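Local coordinates for uroporphyrinogen III synthase (Thermus thermophilus, PDB 1WCW), which probably catalyses the ring closure of hydroxymethylbilane, with inversion of its last pyrrole ring, to give uroporphyrinogen III in tetrapyrrole biosynthesis, at residues S122-L127 / E147-E152; D61-T66 / R103-A108. All coordinates share one frame; numbering follows the deposited sequence.

Contact 1 of 2, residues S122-L127 / E147-E152; sequences SLLPLL and ENALAE
Ala149 presents its methyl as a small knob between Leu124 and Leu127, whose two side chains form the sides of a shallow hollow. The contact joins neighbouring elements on one face of an alpha/beta/alpha domain of the HemD fold: the 3-10 turn 124-126 with the residue after it, Leu127, and the helix 144-152. Ala149 points toward the 122-127 segment, and its CB comes within 3.5 Å of CD1 of Leu127, a close apolar contact. On the Leu124 side the same CB meets CD2 at 3.8 Å; the CB of this leucine does not point at the helix, but the CD2 branch reaches it.

Leu127 is the larger bump, directed at the helix, and its two methyls divide the work, CD1 going to Ala149 and CD2 to Leu150. With CG anti to the carbonyl carbon (chi1 -65°), the fork spans those two helix residues. Leu150 also touches Ala134 and Val157, which places the contact against the sheet. Arg153, the residue after the helix segment, donates from NE to the carbonyl O of Leu127 and from NH2 to that of Leu124. Leu127 and Leu150 cross at about a right angle and touch methyl to methyl, CD2 to CD2, at 3.9 Å.

Contact 2 of 2, residues D61-T66 / R103-A108; sequences DLFLAT and RALKEA
Leu105 meets strand 62-65 with both of its methyls, CD1 on Ala65 and CD2 on Phe63, and so bridges two residues that project from the same side of the strand. Along the helix, Ala104 comes just before this leucine and touches Arg72 of helix 68-80. At Leu105 the side chain heads for the sheet. Its CG stands anti to the carbonyl carbon (chi1 -77°), which extends the forked end away from the helix backbone and over the strand. CD1 lies 4.0 Å from CB of Ala65; the two CA atoms are 8.4 Å apart. CD2 reaches CE2 of Phe63 at 4.1 Å, approaching the ring obliquely. Phe63, its CG anti to the backbone N (chi1 178°), holds CE2 toward the leucine.

This is a helix laid on a parallel part of the sheet in an alpha/beta/alpha domain: strand 62-65 runs parallel to 93-96, and helix 99-107 follows that second strand. Helix 68-80 shares the covering, with Leu74 on Phe63 and Val71 on Ala65. Beyond Leu105, Lys106 is exposed and touches Pro111, and Glu107 forms a salt bridge through OE2 with NH1 of Arg72, a polar tie between the two covering helices. At the helix end Ala108 N bonds to the carbonyl O of Ala104 at 3.2 Å, while its side chain touches Leu75 of helix 68-80.

Overall arrangement
Both contacts belong to one alpha/beta/alpha domain, with centres about 16 Å apart, and lie on opposite faces of the mixed sheet. Contact 2 has the sheet itself as a partner, strand 62-65 under a helix; contact 1 joins a turn and a helix within the layer of the other face. Leu64, which points away from helix 99-107, links them: its CD2 packs on CD1 of Leu123 at 3.8 Å and its CD1 on CD2 of Leu127 at 3.9 Å. All contact residues are buried except Leu124, which is partly exposed. Chemically both are apolar, but contact 1 uses aliphatic methyls alone, whereas contact 2 adds an aromatic ring.

Contact 1 of 2, residues S122-L127 / E147-E152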
loop_
_atom_site.group_PDB
_atom_site.type_symbol
_atom_site.label_atom_id
_atom_site.label_comp_id
_atom_site.label_asym_id
_atom_site.label_seq_id
_atom_site.Cartn_x
_atom_site.Cartn_y
_atom_site.Cartn_z
ATOM N N SER A 122 -6.065 7.404 -10.639
ATOM C CA SER A 122 -5.116 7.972 -11.586
ATOM C C SER A 122 -4.982 7.094 -12.818
ATOM O O SER A 122 -4.457 7.559 -13.846
ATOM C CB SER A 122 -3.717 8.163 -10.969
ATOM O OG SER A 122 -3.090 6.880 -10.711
ATOM N N LEU A 123 -5.356 5.807 -12.728
ATOM C CA LEU A 123 -5.270 4.901 -13.882
ATOM C C LEU A 123 -6.447 5.053 -14.839
ATOM O O LEU A 123 -6.346 4.588 -16.003
ATOM C CB LEU A 123 -5.215 3.441 -13.444
ATOM C CG LEU A 123 -3.891 3.083 -12.776
ATOM C CD1 LEU A 123 -3.984 1.682 -12.235
ATOM C CD2 LEU A 123 -2.664 3.192 -13.728
ATOM N N LEU A 124 -7.570 5.641 -14.405
ATOM C CA LEU A 124 -8.702 5.755 -15.356
ATOM C C LEU A 124 -8.373 6.267 -16.788
ATOM O O LEU A 124 -8.780 5.644 -17.784
ATOM C CB LEU A 124 -9.805 6.566 -14.707
ATOM C CG LEU A 124 -10.304 5.937 -13.415
ATOM C CD1 LEU A 124 -11.267 6.969 -12.754
ATOM C CD2 LEU A 124 -10.969 4.568 -13.621
ATOM N N PRO A 125 -7.662 7.407 -16.945
ATOM C CA PRO A 125 -7.334 7.905 -18.310
ATOM C C PRO A 125 -6.331 7.093 -19.047
ATOM O O PRO A 125 -6.097 7.265 -20.273
ATOM C CB PRO A 125 -6.868 9.330 -18.054
ATOM C CG PRO A 125 -6.217 9.245 -16.673
ATOM C CD PRO A 125 -7.181 8.346 -15.893
ATOM N N LEU A 126 -5.716 6.147 -18.339
ATOM C CA LEU A 126 -4.708 5.285 -18.922
ATOM C C LEU A 126 -5.302 3.927 -19.237
ATOM O O LEU A 126 -4.526 3.077 -19.740
ATOM C CB LEU A 126 -3.538 5.134 -17.916
ATOM C CG LEU A 126 -2.984 6.422 -17.340
ATOM C CD1 LEU A 126 -1.776 6.052 -16.401
ATOM C CD2 LEU A 126 -2.448 7.378 -18.432
ATOM N N LEU A 127 -6.583 3.656 -18.900
ATOM C CA LEU A 127 -7.164 2.347 -19.161
ATOM C C LEU A 127 -7.818 2.458 -20.499
ATOM O O LEU A 127 -8.870 3.123 -20.638
ATOM C CB LEU A 127 -8.245 1.931 -18.139
ATOM C CG LEU A 127 -7.859 1.695 -16.691
ATOM C CD1 LEU A 127 -9.122 1.354 -15.889
ATOM C CD2 LEU A 127 -6.826 0.629 -16.603
ATOM N N GLU A 147 -11.359 -2.876 -10.865
ATOM C CA GLU A 147 -11.965 -4.034 -11.453
ATOM C C GLU A 147 -13.179 -3.737 -12.284
ATOM O O GLU A 147 -13.350 -4.254 -13.376
ATOM C CB GLU A 147 -12.317 -5.076 -10.384
ATOM C CG GLU A 147 -11.058 -5.767 -9.976
ATOM C CD GLU A 147 -11.238 -7.246 -9.585
ATOM O OE1 GLU A 147 -11.967 -8.032 -10.250
ATOM O OE2 GLU A 147 -10.605 -7.652 -8.609
ATOM N N ASN A 148 -13.975 -2.817 -11.789
ATOM C CA ASN A 148 -15.147 -2.420 -12.507
ATOM C C ASN A 148 -14.752 -1.609 -13.747
ATOM O O ASN A 148 -15.350 -1.792 -14.841
ATOM C CB ASN A 148 -16.064 -1.627 -11.577
ATOM C CG ASN A 148 -16.802 -2.528 -10.620
ATOM O OD1 ASN A 148 -17.495 -3.445 -11.048
ATOM N ND2 ASN A 148 -16.659 -2.283 -9.326
ATOM N N ALA A 149 -13.767 -0.706 -13.618
ATOM C CA ALA A 149 -13.354 0.048 -14.813
ATOM C C ALA A 149 -12.793 -0.878 -15.914
ATOM O O ALA A 149 -13.089 -0.683 -17.101
ATOM C CB ALA A 149 -12.338 1.067 -14.443
ATOM N N LEU A 150 -12.017 -1.924 -15.582
ATOM C CA LEU A 150 -11.493 -2.809 -16.608
ATOM C C LEU A 150 -12.654 -3.462 -17.332
ATOM O O LEU A 150 -12.602 -3.600 -18.575
ATOM C CB LEU A 150 -10.596 -3.879 -15.994
ATOM C CG LEU A 150 -9.232 -3.324 -15.593
ATOM C CD1 LEU A 150 -8.571 -4.364 -14.721
ATOM C CD2 LEU A 150 -8.403 -2.950 -16.824
ATOM N N ALA A 151 -13.690 -3.865 -16.594
ATOM C CA ALA A 151 -14.848 -4.502 -17.254
ATOM C C ALA A 151 -15.576 -3.499 -18.132
ATOM O O ALA A 151 -15.954 -3.834 -19.280
ATOM C CB ALA A 151 -15.804 -5.079 -16.179
ATOM N N GLU A 152 -15.739 -2.270 -17.651
ATOM C CA GLU A 152 -16.400 -1.220 -18.454
ATOM C C GLU A 152 -15.619 -0.950 -19.740
ATOM O O GLU A 152 -16.204 -0.644 -20.804
ATOM C CB GLU A 152 -16.560 0.069 -17.641
ATOM C CG GLU A 152 -17.635 0.008 -16.581
ATOM C CD GLU A 152 -17.743 1.327 -15.799
ATOM O OE1 GLU A 152 -16.729 1.792 -15.203
ATOM O OE2 GLU A 152 -18.850 1.911 -15.778
#

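Contact 2 of 2, residues D61-T66 / R103-A108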
loop_
_atom_site.group_PDB
_atom_site.type_symbol
_atom_site.label_atom_id
_atom_site.label_comp_id
_atom_site.label_asym_id
_atom_site.label_seq_id
_atom_site.Cartn_x
_atom_site.Cartn_y
_atom_site.Cartn_z
ATOM N N ASP A 61 -4.164 -9.076 -23.185
ATOM C CA ASP A 61 -4.087 -7.819 -23.925
ATOM C C ASP A 61 -3.563 -6.692 -23.103
ATOM O O ASP A 61 -2.911 -5.793 -23.620
ATOM C CB ASP A 61 -5.489 -7.544 -24.445
ATOM C CG ASP A 61 -5.916 -8.631 -25.362
ATOM O OD1 ASP A 61 -5.365 -8.668 -26.477
ATOM O OD2 ASP A 61 -6.701 -9.517 -24.921
ATOM N N LEU A 62 -3.816 -6.766 -21.804
ATOM C CA LEU A 62 -3.398 -5.718 -20.899
ATOM C C LEU A 62 -2.933 -6.369 -19.605
ATOM O O LEU A 62 -3.494 -7.372 -19.148
ATOM C CB LEU A 62 -4.576 -4.774 -20.636
ATOM C CG LEU A 62 -4.353 -3.514 -19.816
ATOM C CD1 LEU A 62 -5.363 -2.446 -20.299
ATOM C CD2 LEU A 62 -4.491 -3.797 -18.397
ATOM N N PHE A 63 -1.895 -5.789 -19.034
ATOM C CA PHE A 63 -1.376 -6.210 -17.741
ATOM C C PHE A 63 -1.282 -4.979 -16.861
ATOM O O PHE A 63 -0.643 -3.998 -17.183
ATOM C CB PHE A 63 0.027 -6.849 -17.894
ATOM C CG PHE A 63 0.639 -7.272 -16.560
ATOM C CD1 PHE A 63 0.132 -8.373 -15.852
ATOM C CD2 PHE A 63 1.658 -6.540 -15.988
ATOM C CE1 PHE A 63 0.660 -8.704 -14.554
ATOM C CE2 PHE A 63 2.175 -6.873 -14.735
ATOM C CZ PHE A 63 1.686 -7.920 -14.026
ATOM N N LEU A 64 -1.918 -5.034 -15.706
ATOM C CA LEU A 64 -1.935 -3.949 -14.760
ATOM C C LEU A 64 -1.231 -4.366 -13.448
ATOM O O LEU A 64 -1.744 -5.273 -12.701
ATOM C CB LEU A 64 -3.371 -3.498 -14.507
ATOM C CG LEU A 64 -3.588 -2.091 -13.894
ATOM C CD1 LEU A 64 -5.067 -1.783 -14.056
ATOM C CD2 LEU A 64 -3.167 -1.984 -12.434
ATOM N N ALA A 65 -0.090 -3.758 -13.193
ATOM C CA ALA A 65 0.675 -4.014 -11.979
ATOM C C ALA A 65 0.352 -2.964 -10.930
ATOM O O ALA A 65 0.430 -1.775 -11.244
ATOM C CB ALA A 65 2.192 -3.926 -12.296
ATOM N N THR A 66 0.123 -3.410 -9.694
ATOM C CA THR A 66 -0.150 -2.489 -8.626
ATOM C C THR A 66 0.999 -2.342 -7.686
ATOM O O THR A 66 1.142 -1.238 -7.106
ATOM C CB THR A 66 -1.408 -2.891 -7.832
ATOM O OG1 THR A 66 -1.261 -4.228 -7.297
ATOM C CG2 THR A 66 -2.661 -2.834 -8.706
ATOM N N ARG A 103 9.027 0.535 -11.448
ATOM C CA ARG A 103 10.431 0.206 -11.376
ATOM C C ARG A 103 10.640 -1.303 -11.495
ATOM O O ARG A 103 11.587 -1.759 -12.164
ATOM C CB ARG A 103 10.955 0.695 -10.052
ATOM C CG ARG A 103 10.978 2.194 -9.861
ATOM C CD ARG A 103 11.138 2.562 -8.362
ATOM N NE ARG A 103 10.858 3.988 -8.176
ATOM C CZ ARG A 103 10.636 4.598 -7.017
ATOM N NH1 ARG A 103 10.656 3.906 -5.876
ATOM N NH2 ARG A 103 10.399 5.912 -7.015
ATOM N N ALA A 104 9.770 -2.105 -10.848
ATOM C CA ALA A 104 9.923 -3.546 -10.951
ATOM C C ALA A 104 9.746 -3.992 -12.391
ATOM O O ALA A 104 10.449 -4.855 -12.849
ATOM C CB ALA A 104 8.954 -4.249 -10.049
ATOM N N LEU A 105 8.788 -3.436 -13.126
ATOM C CA LEU A 105 8.637 -3.802 -14.532
ATOM C C LEU A 105 9.881 -3.392 -15.355
ATOM O O LEU A 105 10.354 -4.195 -16.158
ATOM C CB LEU A 105 7.364 -3.123 -15.091
ATOM C CG LEU A 105 6.034 -3.821 -14.659
ATOM C CD1 LEU A 105 4.847 -2.912 -15.060
ATOM C CD2 LEU A 105 5.884 -5.191 -15.351
ATOM N N LYS A 106 10.389 -2.184 -15.117
ATOM C CA LYS A 106 11.584 -1.719 -15.850
ATOM C C LYS A 106 12.767 -2.650 -15.568
ATOM O O LYS A 106 13.488 -3.030 -16.480
ATOM C CB LYS A 106 11.917 -0.305 -15.413
ATOM C CG LYS A 106 10.981 0.713 -15.955
ATOM C CD LYS A 106 11.484 1.281 -17.253
ATOM C CE LYS A 106 10.600 2.449 -17.704
ATOM N NZ LYS A 106 11.150 3.227 -18.891
ATOM N N GLU A 107 12.963 -3.035 -14.310
ATOM C CA GLU A 107 14.064 -3.937 -13.937
ATOM C C GLU A 107 13.917 -5.311 -14.591
ATOM O O GLU A 107 14.892 -6.012 -14.804
ATOM C CB GLU A 107 14.169 -4.038 -12.428
ATOM C CG GLU A 107 14.730 -2.747 -11.784
ATOM C CD GLU A 107 14.673 -2.734 -10.232
ATOM O OE1 GLU A 107 15.184 -1.745 -9.623
ATOM O OE2 GLU A 107 14.123 -3.691 -9.613
ATOM N N ALA A 108 12.693 -5.728 -14.907
ATOM C CA ALA A 108 12.470 -7.005 -15.567
ATOM C C ALA A 108 12.583 -6.897 -17.106
ATOM O O ALA A 108 12.400 -7.877 -17.798
ATOM C CB ALA A 108 11.057 -7.540 -15.170
#